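Local coordinates for conserved protein (Methanosarcina mazei, PDB 4DPO) that is of unknown function but forms a dimer of antibiotic biosynthesis monooxygenase-like subunits and may act as a monooxygenase, at residues A[41-46]-A[72-77]; A[51-56]-A[60-65]. All blocks are in the same frame, centred on the assembly; numbering follows the deposited sequence.

Contact 1 (A[41-46]-A[72-77])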
ATOM      1  N   GLU A  41      10.997   9.113 -18.333  1.00 68.74           N
ATOM      2  CA  GLU A  41      12.333   8.789 -17.751  1.00 68.31           C
ATOM      3  C   GLU A  41      12.256   8.069 -16.393  1.00 67.23           C
ATOM      4  O   GLU A  41      13.075   7.196 -16.078  1.00 66.95           O
ATOM      5  CB  GLU A  41      13.237  10.033 -17.635  1.00 68.97           C
ATOM      6  N   PHE A  42      11.262   8.452 -15.606  1.00 65.62           N
ATOM      7  CA  PHE A  42      10.981   7.825 -14.356  1.00 64.81           C
ATOM      8  C   PHE A  42      10.611   6.387 -14.605  1.00 65.02           C
ATOM      9  O   PHE A  42      11.264   5.485 -14.068  1.00 65.14           O
ATOM     10  CB  PHE A  42       9.821   8.525 -13.711  1.00 64.89           C
ATOM     11  CG  PHE A  42       9.491   8.003 -12.363  1.00 65.53           C
ATOM     12  CD1 PHE A  42       8.441   7.109 -12.184  1.00 65.89           C
ATOM     13  CD2 PHE A  42      10.225   8.394 -11.255  1.00 66.19           C
ATOM     14  CE1 PHE A  42       8.118   6.617 -10.905  1.00 65.89           C
ATOM     15  CE2 PHE A  42       9.907   7.906  -9.974  1.00 65.28           C
ATOM     16  CZ  PHE A  42       8.849   7.031  -9.797  1.00 64.17           C
HETATM   17  N   MSE A  43       9.577   6.164 -15.420  1.00 64.90           N
HETATM   18  CA  MSE A  43       9.191   4.792 -15.826  1.00 65.66           C
HETATM   19  C   MSE A  43      10.331   3.951 -16.329  1.00 66.11           C
HETATM   20  O   MSE A  43      10.426   2.806 -15.923  1.00 66.60           O
HETATM   21  CB  MSE A  43       8.087   4.760 -16.876  1.00 65.94           C
HETATM   22  CG  MSE A  43       6.784   5.450 -16.451  1.00 68.40           C
HETATM   23 SE   MSE A  43       6.015   4.616 -14.858  0.50 71.83          SE
HETATM   24  CE  MSE A  43       4.242   5.439 -15.072  0.50 73.38           C
ATOM     25  N   ASN A  44      11.207   4.480 -17.194  1.00 66.32           N
ATOM     26  CA  ASN A  44      12.309   3.652 -17.675  1.00 67.00           C
ATOM     27  C   ASN A  44      13.233   3.263 -16.556  1.00 65.80           C
ATOM     28  O   ASN A  44      13.843   2.194 -16.594  1.00 65.69           O
ATOM     29  CB  ASN A  44      13.094   4.322 -18.812  1.00 68.82           C
ATOM     30  CG  ASN A  44      12.187   4.755 -19.962  1.00 73.28           C
ATOM     31  OD1 ASN A  44      11.298   3.993 -20.384  1.00 76.45           O
ATOM     32  ND2 ASN A  44      12.369   5.996 -20.441  1.00 75.84           N
ATOM     33  N   LEU A  45      13.332   4.115 -15.542  1.00 64.89           N
ATOM     34  CA  LEU A  45      14.182   3.778 -14.379  1.00 64.46           C
ATOM     35  C   LEU A  45      13.570   2.716 -13.452  1.00 64.01           C
ATOM     36  O   LEU A  45      14.284   1.792 -13.046  1.00 63.44           O
ATOM     37  CB  LEU A  45      14.605   5.032 -13.602  1.00 64.97           C
ATOM     38  CG  LEU A  45      15.591   5.935 -14.357  1.00 63.63           C
ATOM     39  CD1 LEU A  45      15.571   7.334 -13.763  1.00 61.94           C
ATOM     40  CD2 LEU A  45      16.982   5.283 -14.417  1.00 61.98           C
ATOM     41  N   CYS A  46      12.263   2.814 -13.162  1.00 63.27           N
ATOM     42  CA  CYS A  46      11.542   1.705 -12.519  1.00 63.60           C
ATOM     43  C   CYS A  46      11.648   0.361 -13.238  1.00 64.21           C
ATOM     44  O   CYS A  46      11.786  -0.656 -12.575  1.00 63.75           O
ATOM     45  CB  CYS A  46      10.074   2.006 -12.336  1.00 63.06           C
ATOM     46  SG  CYS A  46       9.696   3.530 -11.486  1.00 65.20           S
ATOM     47  N   GLU A  72       0.399  11.614 -12.266  1.00 67.69           N
ATOM     48  CA  GLU A  72       1.724  12.010 -11.836  1.00 67.28           C
ATOM     49  C   GLU A  72       2.047  11.542 -10.430  1.00 65.87           C
ATOM     50  O   GLU A  72       3.196  11.647  -9.993  1.00 65.76           O
ATOM     51  CB  GLU A  72       1.851  13.518 -11.878  1.00 68.12           C
ATOM     52  CG  GLU A  72       2.368  13.988 -13.232  1.00 73.98           C
ATOM     53  CD  GLU A  72       1.232  14.298 -14.206  1.00 80.88           C
ATOM     54  OE1 GLU A  72       0.302  15.039 -13.765  1.00 84.30           O
ATOM     55  OE2 GLU A  72       1.271  13.811 -15.379  1.00 80.83           O
ATOM     56  N   ILE A  73       1.022  11.087  -9.710  1.00 63.49           N
ATOM     57  CA  ILE A  73       1.210  10.432  -8.454  1.00 61.37           C
ATOM     58  C   ILE A  73       1.506   8.987  -8.796  1.00 59.98           C
ATOM     59  O   ILE A  73       0.609   8.272  -9.182  1.00 59.64           O
ATOM     60  CB  ILE A  73      -0.089  10.480  -7.660  1.00 61.99           C
ATOM     61  CG1 ILE A  73      -0.568  11.939  -7.493  1.00 61.48           C
ATOM     62  CG2 ILE A  73       0.060   9.696  -6.329  1.00 60.80           C
ATOM     63  CD1 ILE A  73       0.227  12.818  -6.469  1.00 60.66           C
ATOM     64  N   LEU A  74       2.756   8.568  -8.653  1.00 58.18           N
ATOM     65  CA  LEU A  74       3.194   7.203  -8.942  1.00 56.72           C
ATOM     66  C   LEU A  74       3.812   6.425  -7.710  1.00 56.33           C
ATOM     67  O   LEU A  74       4.969   6.685  -7.286  1.00 56.52           O
ATOM     68  CB  LEU A  74       4.202   7.229 -10.072  1.00 56.30           C
ATOM     69  CG  LEU A  74       3.845   7.100 -11.569  1.00 57.91           C
ATOM     70  CD1 LEU A  74       2.525   6.461 -11.834  1.00 53.63           C
ATOM     71  CD2 LEU A  74       3.971   8.425 -12.315  1.00 57.51           C
ATOM     72  N   THR A  75       3.073   5.454  -7.159  1.00 54.03           N
ATOM     73  CA  THR A  75       3.470   4.871  -5.891  1.00 52.09           C
ATOM     74  C   THR A  75       4.206   3.553  -6.089  1.00 52.01           C
ATOM     75  O   THR A  75       3.960   2.856  -7.053  1.00 53.08           O
ATOM     76  CB  THR A  75       2.255   4.785  -5.000  1.00 52.14           C
ATOM     77  OG1 THR A  75       1.736   6.125  -4.804  1.00 50.70           O
ATOM     78  CG2 THR A  75       2.578   4.154  -3.643  1.00 50.16           C
HETATM   79  N   MSE A  76       5.188   3.255  -5.247  1.00 50.97           N
HETATM   80  CA  MSE A  76       5.824   1.947  -5.232  1.00 50.11           C
HETATM   81  C   MSE A  76       5.179   1.050  -4.161  1.00 49.80           C
HETATM   82  O   MSE A  76       5.019   1.458  -3.007  1.00 49.24           O
HETATM   83  CB  MSE A  76       7.293   2.077  -4.913  1.00 50.37           C
HETATM   84  CG  MSE A  76       8.213   1.658  -6.008  1.00 52.26           C
HETATM   85 SE   MSE A  76       8.511   3.311  -7.056  0.50 60.10          SE
HETATM   86  CE  MSE A  76       6.867   4.320  -6.833  1.00 54.90           C
ATOM     87  N   LEU A  77       4.786  -0.160  -4.535  1.00 49.42           N
ATOM     88  CA  LEU A  77       4.080  -1.008  -3.578  1.00 49.46           C
ATOM     89  C   LEU A  77       4.839  -2.283  -3.510  1.00 50.12           C
ATOM     90  O   LEU A  77       5.063  -2.903  -4.537  1.00 50.43           O
ATOM     91  CB  LEU A  77       2.607  -1.228  -3.945  1.00 48.12           C
ATOM     92  CG  LEU A  77       1.710   0.021  -3.947  1.00 46.49           C
ATOM     93  CD1 LEU A  77       0.297  -0.465  -4.146  1.00 43.78           C
ATOM     94  CD2 LEU A  77       1.792   0.872  -2.667  1.00 43.55           C
TER

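Contact 2 (A[51-56]-A[60-65])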
ATOM      1  N   GLU A  51      13.004  -5.340 -12.529  1.00 66.85           N
ATOM      2  CA  GLU A  51      13.757  -6.495 -13.036  1.00 67.84           C
ATOM      3  C   GLU A  51      14.773  -6.941 -12.006  1.00 69.03           C
ATOM      4  O   GLU A  51      14.818  -8.129 -11.650  1.00 69.62           O
ATOM      5  CB  GLU A  51      14.470  -6.180 -14.361  1.00 68.31           C
ATOM      6  N   GLU A  52      15.572  -6.003 -11.488  1.00 69.63           N
ATOM      7  CA  GLU A  52      16.611  -6.407 -10.551  1.00 70.22           C
ATOM      8  C   GLU A  52      16.003  -6.904  -9.267  1.00 69.80           C
ATOM      9  O   GLU A  52      16.341  -8.002  -8.799  1.00 70.01           O
ATOM     10  CB  GLU A  52      17.592  -5.277 -10.292  1.00 70.50           C
ATOM     11  CG  GLU A  52      18.628  -5.175 -11.391  1.00 75.08           C
ATOM     12  CD  GLU A  52      19.148  -6.582 -11.888  1.00 80.12           C
ATOM     13  OE1 GLU A  52      19.576  -7.444 -11.071  1.00 80.09           O
ATOM     14  OE2 GLU A  52      19.128  -6.816 -13.123  1.00 82.21           O
ATOM     15  N   THR A  53      15.072  -6.104  -8.735  1.00 68.74           N
ATOM     16  CA  THR A  53      14.607  -6.240  -7.356  1.00 67.37           C
ATOM     17  C   THR A  53      13.782  -7.503  -7.180  1.00 66.93           C
ATOM     18  O   THR A  53      13.888  -8.202  -6.146  1.00 65.25           O
ATOM     19  CB  THR A  53      13.797  -4.998  -6.907  1.00 67.57           C
ATOM     20  OG1 THR A  53      14.634  -3.838  -6.952  1.00 65.80           O
ATOM     21  CG2 THR A  53      13.233  -5.180  -5.482  1.00 66.94           C
ATOM     22  N   LEU A  54      12.962  -7.791  -8.194  1.00 66.62           N
ATOM     23  CA  LEU A  54      12.181  -9.028  -8.187  1.00 67.19           C
ATOM     24  C   LEU A  54      13.083 -10.249  -8.035  1.00 68.14           C
ATOM     25  O   LEU A  54      12.597 -11.285  -7.573  1.00 68.79           O
ATOM     26  CB  LEU A  54      11.330  -9.212  -9.436  1.00 65.59           C
ATOM     27  CG  LEU A  54      10.025  -8.450  -9.430  1.00 66.86           C
ATOM     28  CD1 LEU A  54       9.266  -8.630 -10.764  1.00 65.63           C
ATOM     29  CD2 LEU A  54       9.147  -8.782  -8.215  1.00 64.24           C
ATOM     30  N   LYS A  55      14.368 -10.140  -8.412  1.00 68.54           N
ATOM     31  CA  LYS A  55      15.283 -11.294  -8.337  1.00 68.98           C
ATOM     32  C   LYS A  55      15.899 -11.486  -6.953  1.00 69.18           C
ATOM     33  O   LYS A  55      16.579 -12.476  -6.734  1.00 69.79           O
ATOM     34  CB  LYS A  55      16.358 -11.295  -9.462  1.00 69.01           C
ATOM     35  N   GLU A  56      15.637 -10.577  -6.010  1.00 69.34           N
ATOM     36  CA  GLU A  56      16.274 -10.645  -4.686  1.00 68.65           C
ATOM     37  C   GLU A  56      15.588 -11.632  -3.793  1.00 68.77           C
ATOM     38  O   GLU A  56      14.399 -11.872  -3.931  1.00 67.81           O
ATOM     39  CB  GLU A  56      16.190  -9.316  -3.978  1.00 68.33           C
ATOM     40  CG  GLU A  56      16.834  -8.199  -4.697  1.00 70.02           C
ATOM     41  CD  GLU A  56      17.039  -6.967  -3.800  1.00 72.82           C
ATOM     42  OE1 GLU A  56      17.432  -7.158  -2.604  1.00 71.80           O
ATOM     43  OE2 GLU A  56      16.830  -5.824  -4.317  1.00 71.99           O
ATOM     44  N   ILE A  60       8.632 -10.370  -2.104  1.00 61.97           N
ATOM     45  CA  ILE A  60       7.399 -11.095  -2.345  1.00 61.24           C
ATOM     46  C   ILE A  60       6.615 -10.480  -3.482  1.00 61.98           C
ATOM     47  O   ILE A  60       5.945 -11.177  -4.253  1.00 62.77           O
ATOM     48  CB  ILE A  60       6.519 -11.316  -1.030  1.00 61.80           C
ATOM     49  CG1 ILE A  60       7.303 -12.072   0.098  1.00 57.37           C
ATOM     50  CG2 ILE A  60       5.196 -12.014  -1.397  1.00 59.25           C
ATOM     51  N   ASP A  61       6.662  -9.164  -3.588  1.00 62.38           N
ATOM     52  CA  ASP A  61       5.923  -8.437  -4.679  1.00 62.38           C
ATOM     53  C   ASP A  61       6.555  -7.037  -4.705  1.00 60.98           C
ATOM     54  O   ASP A  61       7.129  -6.575  -3.709  1.00 61.23           O
ATOM     55  CB  ASP A  61       4.375  -8.390  -4.484  1.00 62.25           C
ATOM     56  CG  ASP A  61       3.555  -8.075  -5.838  1.00 68.67           C
ATOM     57  OD1 ASP A  61       4.165  -8.053  -6.983  1.00 72.60           O
ATOM     58  OD2 ASP A  61       2.284  -7.851  -5.741  1.00 69.65           O
ATOM     59  N   TYR A  62       6.513  -6.411  -5.870  1.00 58.77           N
ATOM     60  CA  TYR A  62       7.156  -5.153  -6.083  1.00 56.88           C
ATOM     61  C   TYR A  62       6.617  -4.654  -7.377  1.00 55.24           C
ATOM     62  O   TYR A  62       6.767  -5.306  -8.369  1.00 56.76           O
ATOM     63  CB  TYR A  62       8.645  -5.339  -6.214  1.00 57.08           C
ATOM     64  CG  TYR A  62       9.395  -4.030  -6.148  1.00 59.44           C
ATOM     65  CD1 TYR A  62       9.507  -3.186  -7.259  1.00 59.27           C
ATOM     66  CD2 TYR A  62       9.968  -3.616  -4.951  1.00 60.29           C
ATOM     67  CE1 TYR A  62      10.198  -1.955  -7.160  1.00 60.62           C
ATOM     68  CE2 TYR A  62      10.651  -2.418  -4.847  1.00 58.80           C
ATOM     69  CZ  TYR A  62      10.784  -1.596  -5.931  1.00 59.43           C
ATOM     70  OH  TYR A  62      11.493  -0.422  -5.736  1.00 56.58           O
ATOM     71  N   GLY A  63       5.947  -3.524  -7.371  1.00 53.75           N
ATOM     72  CA  GLY A  63       5.352  -2.995  -8.573  1.00 53.43           C
ATOM     73  C   GLY A  63       5.233  -1.504  -8.440  1.00 52.83           C
ATOM     74  O   GLY A  63       5.391  -0.983  -7.316  1.00 53.40           O
ATOM     75  N   VAL A  64       4.961  -0.816  -9.545  1.00 50.93           N
ATOM     76  CA  VAL A  64       4.601   0.599  -9.433  1.00 50.77           C
ATOM     77  C   VAL A  64       3.196   0.920  -9.905  1.00 50.23           C
ATOM     78  O   VAL A  64       2.754   0.407 -10.931  1.00 50.89           O
ATOM     79  CB  VAL A  64       5.702   1.593  -9.994  1.00 50.91           C
ATOM     80  CG1 VAL A  64       6.565   0.959 -11.030  1.00 50.54           C
ATOM     81  CG2 VAL A  64       5.084   2.901 -10.478  1.00 50.04           C
ATOM     82  N   TYR A  65       2.501   1.746  -9.147  1.00 49.11           N
ATOM     83  CA  TYR A  65       1.104   1.930  -9.359  1.00 50.13           C
ATOM     84  C   TYR A  65       0.777   3.438  -9.547  1.00 52.52           C
ATOM     85  O   TYR A  65       1.525   4.299  -9.067  1.00 53.46           O
ATOM     86  CB  TYR A  65       0.372   1.344  -8.166  1.00 48.90           C
ATOM     87  CG  TYR A  65       0.469  -0.189  -8.011  1.00 48.55           C
ATOM     88  CD1 TYR A  65       1.640  -0.818  -7.529  1.00 46.05           C
ATOM     89  CD2 TYR A  65      -0.633  -1.000  -8.292  1.00 48.91           C
ATOM     90  CE1 TYR A  65       1.733  -2.194  -7.380  1.00 45.93           C
ATOM     91  CE2 TYR A  65      -0.552  -2.381  -8.164  1.00 51.67           C
ATOM     92  CZ  TYR A  65       0.629  -2.983  -7.711  1.00 51.95           C
ATOM     93  OH  TYR A  65       0.665  -4.385  -7.601  1.00 55.59           O
TER

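Contact 1 (A[41-46]-A[72-77])
Phe42, Met43, Leu74 and Met76 form a buried, wholly apolar helix-on-sheet contact in this ferredoxin-like fold of the antibiotic biosynthesis monooxygenase family. Helix 41-46 runs almost parallel to strand 73-77, with 10° between the axes. The axes stay 11.7 Å apart, and side chains bridge the gap. Both methionines are selenomethionines. The Phe42 side chain has CG anti to the backbone N (chi1 -177°), which directs the ring toward the strand. There CE1 lies 4.1 Å from Leu74 CB, in an oblique approach. The two side chains lie alongside each other and run in opposite senses. Met76 CE comes to the edge of the ring, near its plane, 4.5 Å from Phe42 CZ. Met43 starts off to one side, but its chain bends at chi2 (-60°) and brings the terminal methyl back to the strand. Met43 CE sits 3.8 Å from Leu74 CD1, and Met43 runs roughly perpendicular to Leu74. Leu74 thus takes Phe42 on its CB and Met43 on its branched end. Around this group, Phe42 also packs on Leu102 of helix 93-104, Met76 touches Ala30 of strand 26-33, and Leu74 touches Gln66 of strand 59-67.

Contact 2 (A[51-56]-A[60-65])
Tyr62 meets Thr53 and Leu54 where the last turn of helix 39-54 packs on strand 59-67 of the ferredoxin-like fold. A short connection joins the two segments, which belong to consecutive elements of the fold. The main interaction is a CH-pi contact. The methyl of Thr53 lies over one face of the Tyr62 ring, 3.6 Å above its plane and offset toward the rim. Thr53 CG2 is 4.0 Å from the ring centroid, 25° off the ring normal. The threonine side chain stands nearly square to the tyrosine. Thr53 can present its methyl because CG2 is anti to the backbone N, while OG1 turns back along the helix (chi1 -62°) and hydrogen-bonds to Leu49 O. The hydroxyl is therefore satisfied within the helix. Leu54 approaches the root of the tyrosine instead. Its CD2 touches Tyr62 CB at 4.0 Å. The Tyr62 side chain also touches Leu49 of the same helix and Met76 of strand 73-80. Just before Tyr62 the strand carries a classic beta bulge, where Ile60 and Asp61 both face Glu79, and Asp61 OD2 makes a salt bridge there to Arg27 NH2 of the second subunit. The other carboxylate oxygen, Asp61 OD1, accepts a weak hydrogen bond from Tyr62 N at 3.1 Å, bent to 139°.

Contact 1 and contact 2 lie about 13 Å apart, centre to centre. Both use helix 39-54: contact 1 its earlier part, contact 2 its later part. Their strands, 73-80 and 59-67, are consecutive in the chain and antiparallel neighbours in the four-stranded sheet. Along the chain the order is 41-46, 51-56, 60-65, 72-77, so both segments of contact 2 fall between those of contact 1. Backbone pairing joins the two strands directly, with Thr75 N probably hydrogen-bonded to Tyr65 O at 2.7 Å. Helix 39-54 thus packs against two paired strands, covering one face of the sheet there. Segments of both contacts also reach the second subunit, and at Tyr65 the sheet continues into it.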